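Local coordinates for peptide-binding protein (Photobacterium damsela subsp. piscicida, PDB 6SQX) that is a secreted NlpC/P60-family cysteine peptidase that cleaves the peptidoglycan of potentially competing bacteria, at residues A72-D76 and F131-C136; Y64-W68 and G184-M188; I90-E94 and T206-V210. All coordinates share one frame; numbering follows the deposited sequence.

Interaction 1: residues A72-D76 and F131-C136; sequences ANQND and FPNIPC
Gln74 reaches from one loop to Ile134 and Cys136 of a second, 131-136, and supplies most of its own loop's share of the contact. That loop is shaped by an Asx motif, in which Asn73 OD1 accepts from Asn75 N (the Asx turn) and also from Asp76 N, and both loops lie against strand 186-192 of the SH3-type sheet. From CB, which points toward the second loop, CG is placed anti to the carbonyl carbon (chi1 -69°), and the chain then runs on extended, with Met188 of the sheet in contact along the way. Gln74 CD is the first atom to approach the partner loop, 3.6 Å from Ile134 O. Gln74 OE1 lies 3.6 Å from Cys136 CB and has Pro132 CG 4.0 Å away. Gln74 NE2 donates to Ile134 O at 2.8 Å with an almost straight N-H...O angle of 174°, the acceptor lying in the plane of the amide. A second bond from NE2, to Leu189 O of the strand, fixes the rotation of the amide. One water donates both to Gln74 OE1 (2.7 Å) and to Ile134 O (3.1 Å), so both ends of the amide converge, directly or through solvent, on a single carbonyl. Cys136, disulfide-bonded to Cys141, ties this end of the loop to the approach to strand 142-145. At the other end a cis peptide precedes Pro132, whose CB sits over the centre of the Phe131 ring. Asn75 runs antiparallel alongside Phe131, its amide plane turned 65° from the ring, with Asn75 OD1 3.9 Å from Phe131 CE1. Obliquely to the same ring lies Gln74 O, a buried carbonyl without a polar partner in the model, 3.7 Å from Phe131 CZ.

Interaction 2: residues Y64-W68 and G184-M188; sequences YYFQW and GTPIM
Pro186 is wedged among three aromatic rings, and each methylene of its own ring has a different partner. Its CD lies over the face of Tyr64, a CH-pi contact with 3.8 Å from CD to the ring centroid and 29° off the ring normal. CB makes the second CH-pi contact: it stands over the five-membered ring of Trp68, 3.8 Å from the centroid and 19° off the normal. Between these, Pro186 CG approaches Tyr65 obliquely, 3.7 Å from Tyr65 CD1. Tyr64 and Tyr65 also pack on each other, Tyr64 CD2 lying above the centre of the Tyr65 ring. Pro186 opens strand 186-192 of the five-stranded antiparallel SH3b1-type sheet, whereas Tyr64 ends helix 50-64, Tyr65 is the first residue to leave it, and Trp68 lies in the short 3-10 segment beyond. The contact therefore seats the helix end and the 3-10 segment on the start of an SH3-type strand. Trp68 is turned so that NE1 bonds Gly143 O on the adjacent strand 142-145, which holds the indole across the proline. Gln67 meets the strand further along: its CB rests 3.5 Å from Ile187 C, and a bend at chi2 (-57°) brings OE1 to 3.5 Å from Met188 CB. The polar end is claimed by Lys202 NZ, which bonds OE1, while Met188 curls back to put CE 3.7 Å from Gln67 O. Three waters link polar atoms across the interface. Two lie within hydrogen-bonding reach of both Tyr64 O and Pro186 O, though with more acceptors nearby than protons to give, and one of them also accepts from Gln67 N at 3.0 Å. A third, in the plane of the Tyr64 ring, lies 2.6 Å from Tyr64 OH and within reach of Gly184 O.

Interaction 3: residues I90-E94 and T206-V210; sequences ILKLE and TLGWV. With EDO (1,2-ethanediol), chain I.
Helix segment 90-94 passes strand segment 206-210 with a closest axis approach of 10.3 Å and 60° between their directions, bringing Ile90 nearest Leu207 and Glu94 nearest Gly208 along the backbones. The strand belongs to the antiparallel sheet of the SH3b1-type domain, and the helix lies against that sheet, with Ile190 of strand 186-192 touching both Ile90 and Leu207. Leu207, pointing toward the helix, carries most of the apolar contact. Its CG is anti to the backbone N, and the two methyls diverge toward the helix: CD1 lies 4.1 Å from Ile90 CG2, and CD2 is 3.8 Å from Leu93 CD1. Glu94, bent at chi2, turns its carboxylate to the indole edge of Trp209. There Trp209 NE1 donates to Glu94 OE1 at 2.8 Å with an N-H...O angle of 144°, on the syn side but 25° out of the carboxylate plane. The bond gives the buried indole nitrogen an acceptor; Leu200 touches both side chains and Leu128 touches Glu94. Beside Leu207 a 1,2-ethanediol, probably from the crystallisation liquor, spans helix and strand: it is hydrogen-bonded to Thr97 OG1, and its O2 donates to Leu207 O at 2.8 Å.

All three contacts dock the chain before the SH3-type sheet onto that sheet or its approaches. Interactions 2 and 3 are buried and engage strands 186-192 and 206-211 directly; they do not touch each other. Interaction 1 is a surface contact between two loops, nested along the chain within the loop closed by interaction 2, and it adjoins both neighbours. Met188 packs against Ala72 and Gln74, while Ile90 packs on Phe131 and its N probably bonds Asn75 O. The chemistry follows position: a nearly straight side-chain amide-to-carbonyl hydrogen bond plus bridging water at the surface, proline-aromatic CH-pi packing with bridging waters in interaction 2, and aliphatic contacts with one indole-carboxylate bond in interaction 3.

Interaction 1: residues A72-D76 and F131-C136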
loop_
_atom_site.group_PDB
_atom_site.type_symbol
_atom_site.label_atom_id
_atom_site.label_comp_id
_atom_site.label_asym_id
_atom_site.label_seq_id
_atom_site.Cartn_x
_atom_site.Cartn_y
_atom_site.Cartn_z
ATOM N N ALA A 72 -15.838 -16.069 -2.674
ATOM C CA ALA A 72 -15.860 -15.039 -1.652
ATOM C C ALA A 72 -17.242 -14.948 -1.002
ATOM O O ALA A 72 -18.270 -15.262 -1.622
ATOM C CB ALA A 72 -15.527 -13.697 -2.318
ATOM N N ASN A 73 -17.261 -14.508 0.253
ATOM C CA ASN A 73 -18.517 -14.345 0.975
ATOM C C ASN A 73 -18.415 -13.153 1.918
ATOM O O ASN A 73 -17.333 -12.586 2.123
ATOM C CB ASN A 73 -18.952 -15.643 1.707
ATOM C CG ASN A 73 -18.029 -16.003 2.857
ATOM O OD1 ASN A 73 -17.850 -15.220 3.788
ATOM N ND2 ASN A 73 -17.437 -17.201 2.801
ATOM N N GLN A 74 -19.555 -12.769 2.502
ATOM C CA GLN A 74 -19.608 -11.553 3.306
ATOM C C GLN A 74 -19.108 -11.737 4.734
ATOM O O GLN A 74 -18.992 -10.740 5.465
ATOM C CB GLN A 74 -21.025 -10.980 3.356
ATOM C CG GLN A 74 -21.541 -10.391 2.042
ATOM C CD GLN A 74 -22.975 -10.002 2.177
ATOM O OE1 GLN A 74 -23.814 -10.838 2.558
ATOM N NE2 GLN A 74 -23.290 -8.740 1.921
ATOM N N ASN A 75 -18.789 -12.973 5.152
ATOM C CA ASN A 75 -18.438 -13.261 6.543
ATOM C C ASN A 75 -16.941 -13.420 6.783
ATOM O O ASN A 75 -16.483 -13.250 7.930
ATOM C CB ASN A 75 -19.181 -14.519 7.013
ATOM C CG ASN A 75 -20.663 -14.346 6.911
ATOM O OD1 ASN A 75 -21.257 -13.576 7.669
ATOM N ND2 ASN A 75 -21.285 -15.044 5.959
ATOM N N ASP A 76 -16.195 -13.785 5.749
ATOM C CA ASP A 76 -14.797 -14.179 5.854
ATOM C C ASP A 76 -13.951 -13.190 5.065
ATOM O O ASP A 76 -14.307 -12.823 3.939
ATOM C CB ASP A 76 -14.577 -15.586 5.242
ATOM C CG ASP A 76 -15.428 -16.684 5.912
ATOM O OD1 ASP A 76 -15.797 -16.495 7.096
ATOM O OD2 ASP A 76 -15.690 -17.706 5.244
ATOM N N PHE A 131 -25.501 -7.529 11.419
ATOM C CA PHE A 131 -24.440 -7.904 10.495
ATOM C C PHE A 131 -24.704 -9.272 9.866
ATOM O O PHE A 131 -25.072 -10.222 10.573
ATOM C CB PHE A 131 -23.108 -7.979 11.249
ATOM C CG PHE A 131 -21.924 -8.347 10.361
ATOM C CD1 PHE A 131 -21.619 -9.683 10.102
ATOM C CD2 PHE A 131 -21.147 -7.356 9.740
ATOM C CE1 PHE A 131 -20.564 -10.039 9.262
ATOM C CE2 PHE A 131 -20.086 -7.714 8.925
ATOM C CZ PHE A 131 -19.786 -9.045 8.672
ATOM N N PRO A 132 -24.474 -9.429 8.548
ATOM C CA PRO A 132 -24.167 -8.379 7.570
ATOM C C PRO A 132 -25.488 -7.884 6.976
ATOM O O PRO A 132 -26.321 -8.720 6.581
ATOM C CB PRO A 132 -23.316 -9.129 6.535
ATOM C CG PRO A 132 -23.867 -10.536 6.530
ATOM C CD PRO A 132 -24.347 -10.784 7.962
ATOM N N ASN A 133 -25.726 -6.571 6.937
ATOM C CA ASN A 133 -27.063 -6.088 6.603
ATOM C C ASN A 133 -27.257 -5.722 5.139
ATOM O O ASN A 133 -28.343 -5.244 4.781
ATOM C CB ASN A 133 -27.508 -4.940 7.515
ATOM C CG ASN A 133 -26.725 -3.668 7.282
ATOM O OD1 ASN A 133 -26.036 -3.509 6.269
ATOM N ND2 ASN A 133 -26.839 -2.738 8.224
ATOM N N ILE A 134 -26.272 -5.961 4.281
ATOM C CA ILE A 134 -26.429 -5.760 2.839
ATOM C C ILE A 134 -26.787 -7.105 2.214
ATOM O O ILE A 134 -25.981 -8.037 2.286
ATOM C CB ILE A 134 -25.168 -5.161 2.198
ATOM C CG1 ILE A 134 -24.977 -3.732 2.712
ATOM C CG2 ILE A 134 -25.301 -5.173 0.656
ATOM C CD1 ILE A 134 -23.769 -3.008 2.158
ATOM N N PRO A 135 -27.972 -7.259 1.625
ATOM C CA PRO A 135 -28.333 -8.570 1.071
ATOM C C PRO A 135 -27.391 -8.961 -0.056
ATOM O O PRO A 135 -26.801 -8.106 -0.721
ATOM C CB PRO A 135 -29.754 -8.356 0.534
ATOM C CG PRO A 135 -30.230 -7.074 1.142
ATOM C CD PRO A 135 -29.020 -6.250 1.423
ATOM N N CYS A 136 -27.245 -10.266 -0.282
ATOM C CA CYS A 136 -26.346 -10.695 -1.348
ATOM C C CYS A 136 -26.957 -11.777 -2.234
ATOM O O CYS A 136 -26.233 -12.610 -2.784
ATOM C CB CYS A 136 -24.966 -11.110 -0.834
ATOM S SG CYS A 136 -23.699 -11.037 -2.161
HETATM O O HOH W 1 -26.333 -10.806 3.567
#

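Interaction 2: residues Y64-W68 and G184-M188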
loop_
_atom_site.group_PDB
_atom_site.type_symbol
_atom_site.label_atom_id
_atom_site.label_comp_id
_atom_site.label_asym_id
_atom_site.label_seq_id
_atom_site.Cartn_x
_atom_site.Cartn_y
_atom_site.Cartn_z
ATOM N N TYR A 64 -7.021 -10.177 -7.471
ATOM C CA TYR A 64 -7.630 -8.862 -7.665
ATOM C C TYR A 64 -9.141 -8.965 -7.869
ATOM O O TYR A 64 -9.899 -8.107 -7.382
ATOM C CB TYR A 64 -6.996 -8.194 -8.880
ATOM C CG TYR A 64 -7.409 -6.769 -9.134
ATOM C CD1 TYR A 64 -6.966 -5.743 -8.302
ATOM C CD2 TYR A 64 -8.177 -6.433 -10.252
ATOM C CE1 TYR A 64 -7.288 -4.402 -8.571
ATOM C CE2 TYR A 64 -8.503 -5.116 -10.511
ATOM C CZ TYR A 64 -8.075 -4.121 -9.648
ATOM O OH TYR A 64 -8.366 -2.785 -9.907
ATOM N N TYR A 65 -9.596 -10.009 -8.567
ATOM C CA TYR A 65 -11.027 -10.222 -8.808
ATOM C C TYR A 65 -11.678 -11.178 -7.816
ATOM O O TYR A 65 -12.832 -11.573 -8.028
ATOM C CB TYR A 65 -11.271 -10.705 -10.253
ATOM C CG TYR A 65 -10.898 -9.641 -11.276
ATOM C CD1 TYR A 65 -11.707 -8.520 -11.471
ATOM C CD2 TYR A 65 -9.738 -9.760 -12.045
ATOM C CE1 TYR A 65 -11.369 -7.537 -12.418
ATOM C CE2 TYR A 65 -9.399 -8.778 -12.967
ATOM C CZ TYR A 65 -10.223 -7.685 -13.157
ATOM O OH TYR A 65 -9.868 -6.707 -14.110
ATOM N N PHE A 66 -10.996 -11.495 -6.716
ATOM C CA PHE A 66 -11.527 -12.485 -5.781
ATOM C C PHE A 66 -12.893 -12.081 -5.254
ATOM O O PHE A 66 -13.758 -12.946 -5.036
ATOM C CB PHE A 66 -10.552 -12.624 -4.616
ATOM C CG PHE A 66 -10.994 -13.615 -3.592
ATOM C CD1 PHE A 66 -10.999 -14.977 -3.871
ATOM C CD2 PHE A 66 -11.382 -13.191 -2.334
ATOM C CE1 PHE A 66 -11.389 -15.898 -2.884
ATOM C CE2 PHE A 66 -11.766 -14.103 -1.336
ATOM C CZ PHE A 66 -11.780 -15.458 -1.640
ATOM N N GLN A 67 -13.131 -10.785 -5.030
ATOM C CA GLN A 67 -14.431 -10.392 -4.475
ATOM C C GLN A 67 -15.572 -10.585 -5.462
ATOM O O GLN A 67 -16.734 -10.494 -5.064
ATOM C CB GLN A 67 -14.419 -8.928 -3.995
ATOM C CG GLN A 67 -13.362 -8.642 -2.939
ATOM C CD GLN A 67 -13.471 -9.507 -1.701
ATOM O OE1 GLN A 67 -14.525 -10.065 -1.379
ATOM N NE2 GLN A 67 -12.386 -9.568 -0.972
ATOM N N TRP A 68 -15.270 -10.781 -6.743
ATOM C CA TRP A 68 -16.288 -11.046 -7.746
ATOM C C TRP A 68 -16.424 -12.528 -8.006
ATOM O O TRP A 68 -17.216 -12.936 -8.864
ATOM C CB TRP A 68 -15.971 -10.300 -9.049
ATOM C CG TRP A 68 -16.179 -8.832 -9.005
ATOM C CD1 TRP A 68 -16.624 -8.079 -7.942
ATOM C CD2 TRP A 68 -15.891 -7.900 -10.064
ATOM N NE1 TRP A 68 -16.674 -6.730 -8.301
ATOM C CE2 TRP A 68 -16.227 -6.609 -9.589
ATOM C CE3 TRP A 68 -15.412 -8.038 -11.373
ATOM C CZ2 TRP A 68 -16.077 -5.460 -10.381
ATOM C CZ3 TRP A 68 -15.288 -6.895 -12.158
ATOM C CH2 TRP A 68 -15.597 -5.626 -11.653
ATOM N N GLY A 184 -12.311 1.962 -9.647
ATOM C CA GLY A 184 -12.203 0.762 -10.463
ATOM C C GLY A 184 -11.955 -0.517 -9.676
ATOM O O GLY A 184 -12.030 -1.605 -10.277
ATOM N N THR A 185 -11.620 -0.415 -8.371
ATOM C CA THR A 185 -11.221 -1.616 -7.618
ATOM C C THR A 185 -12.425 -2.534 -7.406
ATOM O O THR A 185 -13.435 -2.083 -6.862
ATOM C CB THR A 185 -10.662 -1.227 -6.243
ATOM O OG1 THR A 185 -9.521 -0.355 -6.396
ATOM C CG2 THR A 185 -10.178 -2.459 -5.516
ATOM N N PRO A 186 -12.339 -3.814 -7.794
ATOM C CA PRO A 186 -13.415 -4.777 -7.468
ATOM C C PRO A 186 -13.489 -5.017 -5.958
ATOM O O PRO A 186 -12.472 -5.259 -5.292
ATOM C CB PRO A 186 -12.980 -6.055 -8.203
ATOM C CG PRO A 186 -12.074 -5.606 -9.297
ATOM C CD PRO A 186 -11.296 -4.454 -8.621
ATOM N N ILE A 187 -14.701 -4.935 -5.411
ATOM C CA ILE A 187 -14.912 -5.074 -3.971
ATOM C C ILE A 187 -16.155 -5.913 -3.712
ATOM O O ILE A 187 -16.908 -6.264 -4.618
ATOM C CB ILE A 187 -15.035 -3.706 -3.249
ATOM C CG1 ILE A 187 -16.215 -2.930 -3.877
ATOM C CG2 ILE A 187 -13.709 -2.929 -3.361
ATOM C CD1 ILE A 187 -16.532 -1.620 -3.227
ATOM N N MET A 188 -16.368 -6.211 -2.444
ATOM C CA MET A 188 -17.632 -6.750 -1.994
ATOM C C MET A 188 -18.181 -5.826 -0.924
ATOM O O MET A 188 -17.427 -5.366 -0.057
ATOM C CB MET A 188 -17.394 -8.112 -1.361
ATOM C CG MET A 188 -18.675 -8.784 -0.822
ATOM S SD MET A 188 -18.487 -10.489 -0.254
ATOM C CE MET A 188 -18.310 -11.346 -1.843
HETATM O O HOH W 2 -9.976 -2.500 -11.866
HETATM O O HOH W 3 -11.748 -8.222 -5.606
HETATM O O HOH W 4 -9.853 -6.161 -5.420
#

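Interaction 3: residues I90-E94 and T206-V210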
loop_
_atom_site.group_PDB
_atom_site.type_symbol
_atom_site.label_atom_id
_atom_site.label_comp_id
_atom_site.label_asym_id
_atom_site.label_seq_id
_atom_site.Cartn_x
_atom_site.Cartn_y
_atom_site.Cartn_z
ATOM N N ILE A 90 -15.050 -11.585 9.883
ATOM C CA ILE A 90 -15.222 -10.131 9.759
ATOM C C ILE A 90 -15.897 -9.556 10.991
ATOM O O ILE A 90 -15.456 -8.532 11.531
ATOM C CB ILE A 90 -15.975 -9.756 8.467
ATOM C CG1 ILE A 90 -15.105 -10.131 7.255
ATOM C CG2 ILE A 90 -16.417 -8.256 8.488
ATOM C CD1 ILE A 90 -15.770 -10.009 5.891
ATOM N N LEU A 91 -16.953 -10.227 11.487
ATOM C CA LEU A 91 -17.656 -9.688 12.647
ATOM C C LEU A 91 -16.739 -9.643 13.871
ATOM O O LEU A 91 -16.745 -8.660 14.632
ATOM C CB LEU A 91 -18.917 -10.512 12.919
ATOM C CG LEU A 91 -19.830 -10.067 14.076
ATOM C CD1 LEU A 91 -20.248 -8.593 13.874
ATOM C CD2 LEU A 91 -21.043 -11.006 14.136
ATOM N N LYS A 92 -15.903 -10.671 14.048
ATOM C CA LYS A 92 -14.928 -10.648 15.146
ATOM C C LYS A 92 -13.979 -9.459 15.004
ATOM O O LYS A 92 -13.710 -8.744 15.979
ATOM C CB LYS A 92 -14.143 -11.964 15.195
ATOM C CG LYS A 92 -13.033 -11.993 16.241
ATOM C CD LYS A 92 -12.171 -13.253 16.103
ATOM C CE LYS A 92 -11.251 -13.451 17.305
ATOM N NZ LYS A 92 -10.413 -12.261 17.637
ATOM N N LEU A 93 -13.448 -9.241 13.791
ATOM C CA LEU A 93 -12.534 -8.111 13.583
ATOM C C LEU A 93 -13.217 -6.784 13.890
ATOM O O LEU A 93 -12.593 -5.874 14.445
ATOM C CB LEU A 93 -11.975 -8.118 12.155
ATOM C CG LEU A 93 -10.920 -9.172 11.781
ATOM C CD1 LEU A 93 -10.435 -8.994 10.317
ATOM C CD2 LEU A 93 -9.712 -9.184 12.721
ATOM N N GLU A 94 -14.482 -6.636 13.493
ATOM C CA GLU A 94 -15.204 -5.405 13.780
ATOM C C GLU A 94 -15.364 -5.195 15.270
ATOM O O GLU A 94 -15.110 -4.100 15.788
ATOM C CB GLU A 94 -16.559 -5.411 13.084
ATOM C CG GLU A 94 -16.429 -5.369 11.551
ATOM C CD GLU A 94 -15.713 -4.119 11.073
ATOM O OE1 GLU A 94 -16.247 -3.013 11.332
ATOM O OE2 GLU A 94 -14.631 -4.272 10.455
ATOM N N THR A 206 -7.793 -5.658 1.624
ATOM C CA THR A 206 -8.143 -4.740 2.710
ATOM C C THR A 206 -9.617 -4.879 3.086
ATOM O O THR A 206 -10.475 -5.096 2.214
ATOM C CB THR A 206 -7.843 -3.260 2.289
ATOM O OG1 THR A 206 -6.438 -3.008 2.369
ATOM C CG2 THR A 206 -8.565 -2.264 3.182
ATOM N N LEU A 207 -9.899 -4.742 4.389
ATOM C CA LEU A 207 -11.246 -4.714 4.938
ATOM C C LEU A 207 -11.431 -3.386 5.656
ATOM O O LEU A 207 -10.584 -2.999 6.464
ATOM C CB LEU A 207 -11.411 -5.827 5.975
ATOM C CG LEU A 207 -12.664 -5.807 6.866
ATOM C CD1 LEU A 207 -13.927 -6.213 6.020
ATOM C CD2 LEU A 207 -12.478 -6.776 8.055
ATOM N N GLY A 208 -12.533 -2.693 5.400
ATOM C CA GLY A 208 -12.810 -1.518 6.206
ATOM C C GLY A 208 -13.905 -0.654 5.611
ATOM O O GLY A 208 -14.579 -1.045 4.674
ATOM N N TRP A 209 -14.104 0.508 6.228
ATOM C CA TRP A 209 -15.245 1.361 5.937
ATOM C C TRP A 209 -14.854 2.495 4.994
ATOM O O TRP A 209 -13.766 3.091 5.113
ATOM C CB TRP A 209 -15.759 1.991 7.235
ATOM C CG TRP A 209 -16.264 0.973 8.262
ATOM C CD1 TRP A 209 -15.509 0.269 9.157
ATOM C CD2 TRP A 209 -17.622 0.570 8.474
ATOM N NE1 TRP A 209 -16.318 -0.572 9.903
ATOM C CE2 TRP A 209 -17.620 -0.383 9.521
ATOM C CE3 TRP A 209 -18.836 0.932 7.890
ATOM C CZ2 TRP A 209 -18.791 -0.987 10.000
ATOM C CZ3 TRP A 209 -20.000 0.322 8.350
ATOM C CH2 TRP A 209 -19.971 -0.609 9.411
ATOM N N VAL A 210 -15.765 2.829 4.083
ATOM C CA VAL A 210 -15.570 3.929 3.129
ATOM C C VAL A 210 -16.887 4.676 3.019
ATOM O O VAL A 210 -17.947 4.129 3.335
ATOM C CB VAL A 210 -15.176 3.416 1.729
ATOM C CG1 VAL A 210 -13.790 2.726 1.743
ATOM C CG2 VAL A 210 -16.303 2.506 1.171
HETATM C C1 EDO I . -10.042 -4.283 11.101
HETATM O O1 EDO I . -10.219 -2.998 11.719
HETATM C C2 EDO I . -9.970 -4.063 9.598
HETATM O O2 EDO I . -10.896 -3.033 9.272
#